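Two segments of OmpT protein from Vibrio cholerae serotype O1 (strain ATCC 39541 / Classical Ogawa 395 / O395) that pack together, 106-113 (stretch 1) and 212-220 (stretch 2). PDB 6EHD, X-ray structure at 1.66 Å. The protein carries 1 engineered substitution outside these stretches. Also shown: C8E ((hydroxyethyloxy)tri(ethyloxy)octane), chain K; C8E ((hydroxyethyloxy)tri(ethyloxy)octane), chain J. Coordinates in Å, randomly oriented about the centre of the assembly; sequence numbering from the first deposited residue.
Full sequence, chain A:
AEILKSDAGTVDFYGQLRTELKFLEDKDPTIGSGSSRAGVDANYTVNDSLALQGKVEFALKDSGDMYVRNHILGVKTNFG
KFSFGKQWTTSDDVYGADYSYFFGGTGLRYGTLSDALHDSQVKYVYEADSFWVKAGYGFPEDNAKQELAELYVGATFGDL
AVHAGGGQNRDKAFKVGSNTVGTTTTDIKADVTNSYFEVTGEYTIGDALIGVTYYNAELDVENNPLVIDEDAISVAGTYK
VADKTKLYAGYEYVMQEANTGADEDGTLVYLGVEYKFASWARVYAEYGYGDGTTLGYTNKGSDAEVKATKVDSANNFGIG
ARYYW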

# COMPACT_ATOMS: atom_id res chain seq x y z
N THR A 106 4.87 7.30 -4.14
CA THR A 106 4.61 8.67 -3.68
C THR A 106 3.33 9.25 -4.32
O THR A 106 2.73 10.17 -3.73
CB THR A 106 5.71 9.70 -3.98
OG1 THR A 106 5.94 9.82 -5.39
CG2 THR A 106 7.05 9.19 -3.30
N GLY A 107 2.95 8.75 -5.49
CA GLY A 107 1.76 9.25 -6.25
C GLY A 107 0.44 8.57 -5.85
O GLY A 107 -0.63 8.84 -6.44
N LEU A 108 0.48 7.64 -4.84
CA LEU A 108 -0.71 6.91 -4.45
C LEU A 108 -1.14 7.49 -3.11
O LEU A 108 -0.34 7.52 -2.17
CB LEU A 108 -0.46 5.39 -4.44
CG LEU A 108 0.16 4.82 -5.72
CD1 LEU A 108 0.42 3.32 -5.58
CD2 LEU A 108 -0.66 5.05 -7.03
N ARG A 109 -2.33 8.12 -3.09
CA ARG A 109 -2.63 9.07 -2.01
C ARG A 109 -3.70 8.59 -0.98
O ARG A 109 -4.24 9.39 -0.23
CB ARG A 109 -3.08 10.41 -2.61
CG ARG A 109 -2.15 11.02 -3.64
CD ARG A 109 -0.66 11.06 -3.22
NE ARG A 109 -0.48 11.77 -1.93
CZ ARG A 109 0.30 11.41 -0.91
NH1 ARG A 109 1.10 10.35 -0.98
NH2 ARG A 109 0.32 12.15 0.22
N TYR A 110 -4.00 7.29 -0.95
CA TYR A 110 -5.07 6.73 -0.08
C TYR A 110 -4.63 6.64 1.44
O TYR A 110 -5.51 6.54 2.31
CB TYR A 110 -5.47 5.30 -0.53
CG TYR A 110 -4.34 4.28 -0.55
CD1 TYR A 110 -3.51 4.13 -1.69
CD2 TYR A 110 -4.04 3.51 0.57
CE1 TYR A 110 -2.41 3.25 -1.67
CE2 TYR A 110 -2.96 2.63 0.60
CZ TYR A 110 -2.14 2.50 -0.52
OH TYR A 110 -1.07 1.61 -0.44
N GLY A 111 -3.30 6.56 1.70
CA GLY A 111 -2.75 6.10 2.96
C GLY A 111 -2.29 7.19 3.90
O GLY A 111 -1.70 6.92 4.96
N THR A 112 -2.51 8.42 3.52
CA THR A 112 -1.93 9.59 4.25
C THR A 112 -2.26 9.60 5.77
O THR A 112 -1.35 9.89 6.57
CB THR A 112 -2.38 10.90 3.59
OG1 THR A 112 -2.19 10.75 2.19
CG2 THR A 112 -1.60 12.15 4.13
N LEU A 113 -3.49 9.25 6.12
CA LEU A 113 -3.98 9.09 7.50
C LEU A 113 -4.05 7.68 8.10
O LEU A 113 -3.86 7.53 9.32
CB LEU A 113 -5.35 9.79 7.64
CG LEU A 113 -5.53 11.22 7.11
CD1 LEU A 113 -6.95 11.76 7.30
CD2 LEU A 113 -4.54 12.20 7.70
N VAL A 212 0.07 3.36 -15.83
CA VAL A 212 -0.14 4.75 -15.48
C VAL A 212 -1.26 4.86 -14.47
O VAL A 212 -2.35 4.29 -14.66
CB VAL A 212 -0.48 5.67 -16.75
CG1 VAL A 212 -0.73 7.10 -16.33
CG2 VAL A 212 0.62 5.52 -17.78
N THR A 213 -1.06 5.66 -13.40
CA THR A 213 -2.10 5.99 -12.43
C THR A 213 -2.20 7.52 -12.21
O THR A 213 -1.16 8.23 -12.00
CB THR A 213 -1.86 5.36 -11.02
OG1 THR A 213 -1.80 3.92 -11.10
CG2 THR A 213 -2.89 5.85 -9.98
N TYR A 214 -3.45 8.03 -12.32
CA TYR A 214 -3.79 9.35 -11.86
C TYR A 214 -4.43 9.28 -10.46
O TYR A 214 -5.38 8.48 -10.25
CB TYR A 214 -4.79 9.98 -12.84
CG TYR A 214 -4.39 10.24 -14.28
CD1 TYR A 214 -3.05 10.40 -14.67
CD2 TYR A 214 -5.38 10.52 -15.27
CE1 TYR A 214 -2.67 10.64 -16.01
CE2 TYR A 214 -5.00 10.84 -16.56
CZ TYR A 214 -3.64 10.99 -16.92
OH TYR A 214 -3.27 11.36 -18.22
N TYR A 215 -4.05 10.13 -9.52
CA TYR A 215 -4.70 10.20 -8.21
C TYR A 215 -4.99 11.71 -7.89
O TYR A 215 -4.19 12.60 -8.19
CB TYR A 215 -3.78 9.60 -7.00
CG TYR A 215 -4.33 8.42 -6.27
CD1 TYR A 215 -5.35 8.59 -5.27
CD2 TYR A 215 -3.89 7.11 -6.51
CE1 TYR A 215 -5.89 7.52 -4.59
CE2 TYR A 215 -4.41 6.02 -5.83
CZ TYR A 215 -5.45 6.19 -4.90
OH TYR A 215 -6.01 5.09 -4.23
N ASN A 216 -6.12 11.96 -7.27
CA ASN A 216 -6.39 13.22 -6.57
C ASN A 216 -6.69 12.90 -5.10
O ASN A 216 -7.34 11.90 -4.78
CB ASN A 216 -7.63 13.97 -7.12
CG ASN A 216 -7.33 14.89 -8.35
OD1 ASN A 216 -6.18 15.44 -8.60
ND2 ASN A 216 -8.39 15.14 -9.10
N ALA A 217 -6.30 13.83 -4.24
CA ALA A 217 -6.77 13.79 -2.86
C ALA A 217 -7.04 15.22 -2.35
O ALA A 217 -6.43 16.18 -2.85
CB ALA A 217 -5.82 13.10 -1.91
N GLU A 218 -7.96 15.28 -1.39
CA GLU A 218 -8.29 16.57 -0.66
C GLU A 218 -8.25 16.33 0.81
O GLU A 218 -8.92 15.40 1.32
CB GLU A 218 -9.71 17.12 -1.05
CG GLU A 218 -10.00 18.49 -0.32
CD GLU A 218 -11.12 19.26 -1.02
OE1 GLU A 218 -10.82 19.86 -2.07
OE2 GLU A 218 -12.26 19.29 -0.51
N LEU A 219 -7.42 17.13 1.49
CA LEU A 219 -7.27 17.07 2.93
C LEU A 219 -8.01 18.33 3.49
O LEU A 219 -7.66 19.45 3.11
CB LEU A 219 -5.82 17.13 3.33
CG LEU A 219 -5.00 15.87 2.93
CD1 LEU A 219 -3.54 16.25 2.91
CD2 LEU A 219 -5.26 14.70 3.88
N ASP A 220 -9.07 18.13 4.26
CA ASP A 220 -9.72 19.28 4.98
C ASP A 220 -9.78 19.08 6.49
O ASP A 220 -9.85 17.93 7.00
CB ASP A 220 -11.05 19.80 4.41
CG ASP A 220 -11.92 18.75 3.87
OD1 ASP A 220 -12.34 17.91 4.69
OD2 ASP A 220 -12.21 18.77 2.65
C1 C8E K . -16.10 10.37 -12.65
C2 C8E K . -16.71 10.86 -11.34
C3 C8E K . -15.71 11.65 -10.55
C4 C8E K . -15.95 11.45 -9.08
C5 C8E K . -15.12 12.41 -8.33
C6 C8E K . -15.25 12.21 -6.84
C7 C8E K . -14.16 13.06 -6.24
C8 C8E K . -14.07 13.04 -4.73
O9 C8E K . -12.88 13.81 -4.45
C10 C8E K . -11.69 13.06 -4.29
C11 C8E K . -10.50 13.83 -4.87
O12 C8E K . -10.48 15.14 -4.31
C1 C8E J . -15.42 9.39 -15.30
C2 C8E J . -14.65 8.27 -14.65
C3 C8E J . -14.23 7.27 -15.72
C4 C8E J . -12.90 6.63 -15.38
C5 C8E J . -12.79 5.24 -15.97
C6 C8E J . -11.56 5.00 -16.80
C7 C8E J . -11.25 6.01 -17.90
C8 C8E J . -10.49 5.30 -19.05
O9 C8E J . -9.33 4.71 -18.51
C10 C8E J . -8.30 4.26 -19.37
C11 C8E J . -7.12 4.03 -18.43
O12 C8E J . -6.26 5.19 -18.47
C13 C8E J . -5.28 5.21 -17.45
C14 C8E J . -4.92 6.64 -17.14
O15 C8E J . -4.12 7.31 -18.13
C16 C8E J . -4.24 7.09 -19.50
C17 C8E J . -3.72 8.33 -20.22
O18 C8E J . -2.61 8.04 -21.05
C19 C8E J . -2.95 7.43 -22.29
C20 C8E J . -1.56 7.17 -22.80
O21 C8E J . -0.80 6.22 -22.04
O HOH W 1 -0.23 8.63 -9.23

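No direct hydrogen bond crosses between the irregular segment 106-113 and the strand 212-220. The contact is made by side-chain packing plus a single bridging water, and it buries 381 Å² counted over both sides. Its first rule is alternation: along the strand, the CA-to-CB bonds of Thr213, Tyr215, Ala217 and Leu219 point toward stretch 1, while those of Tyr214 and Asn216 point away, where both residues meet detergent. Tyr214 has C8E (chain J) O15 over one face of its ring, and Asn216 CB lies 3.6 Å from C8E (chain K) C11.

Tyr215 is the centre of the packing and has the largest share of covered surface. Its chi1 of -118° falls between the standard wells, and with chi2 at -78° the ring lies against the backbone of stretch 1. Leu108 C and Arg109 N sit over one of its faces, with Arg109 N 3.8 Å from Tyr215 CD1. A flat aromatic ring suits this place because it can cover a peptide unit without demanding a polar partner. The cost is that Arg109 N is buried with no hydrogen-bond partner anywhere in the model. At the far end of the ring, Tyr215 OH reaches 3.7 Å from Tyr110 CD1 and finds its hydrogen bond elsewhere in the structure. Tyr110, in the p rotamer, also has its own hydroxyl satisfied elsewhere, so the two rings meet here through packing alone.

Leu108 starts sideways from its backbone, but its m,t conformation brings the end of the side chain nearer to the strand. Its CD2 serves two neighbours at once, lying 3.8 Å from Thr213 CG2 and 3.9 Å from Tyr215 CD2. Thr213, at chi1 -60°, thus offers a methyl to the leucine, while its OG1 is hydrogen-bonded elsewhere.

Arg109 follows a different logic. The first two carbons of its side chain pack against the strand: CB is 3.9 Å from Tyr215 CD1 and 3.9 Å from Ala217 CB, and CG is 4.0 Å from Tyr215 CB. Three successive m angles then fold the chain so that its end leads away. Arg109 NH1 donates a weak hydrogen bond to Thr106 O at 3.2 Å, and the guanidinium nitrogens all have partners elsewhere in the structure. The charge is thereby kept out of the contact while the aliphatic base contributes to it. Across from that base, Ala217 supplies a compact methyl where the CA atoms of the two residues are just 6.3 Å apart.

Gly107 works through its backbone. Its O lies 3.3 Å from Tyr215 CB, and water 1 donates to both Gly107 O at 2.8 Å and Thr213 O at 2.9 Å, joining two carbonyls that could not bond to each other.

Toward the other end the backbones separate, with the CA atoms of Thr112 and Leu219 9.3 Å apart. The longer Leu219 helps span this wider gap, its CD2 reaching 4.5 Å from Thr112 CG2 in a looser contact.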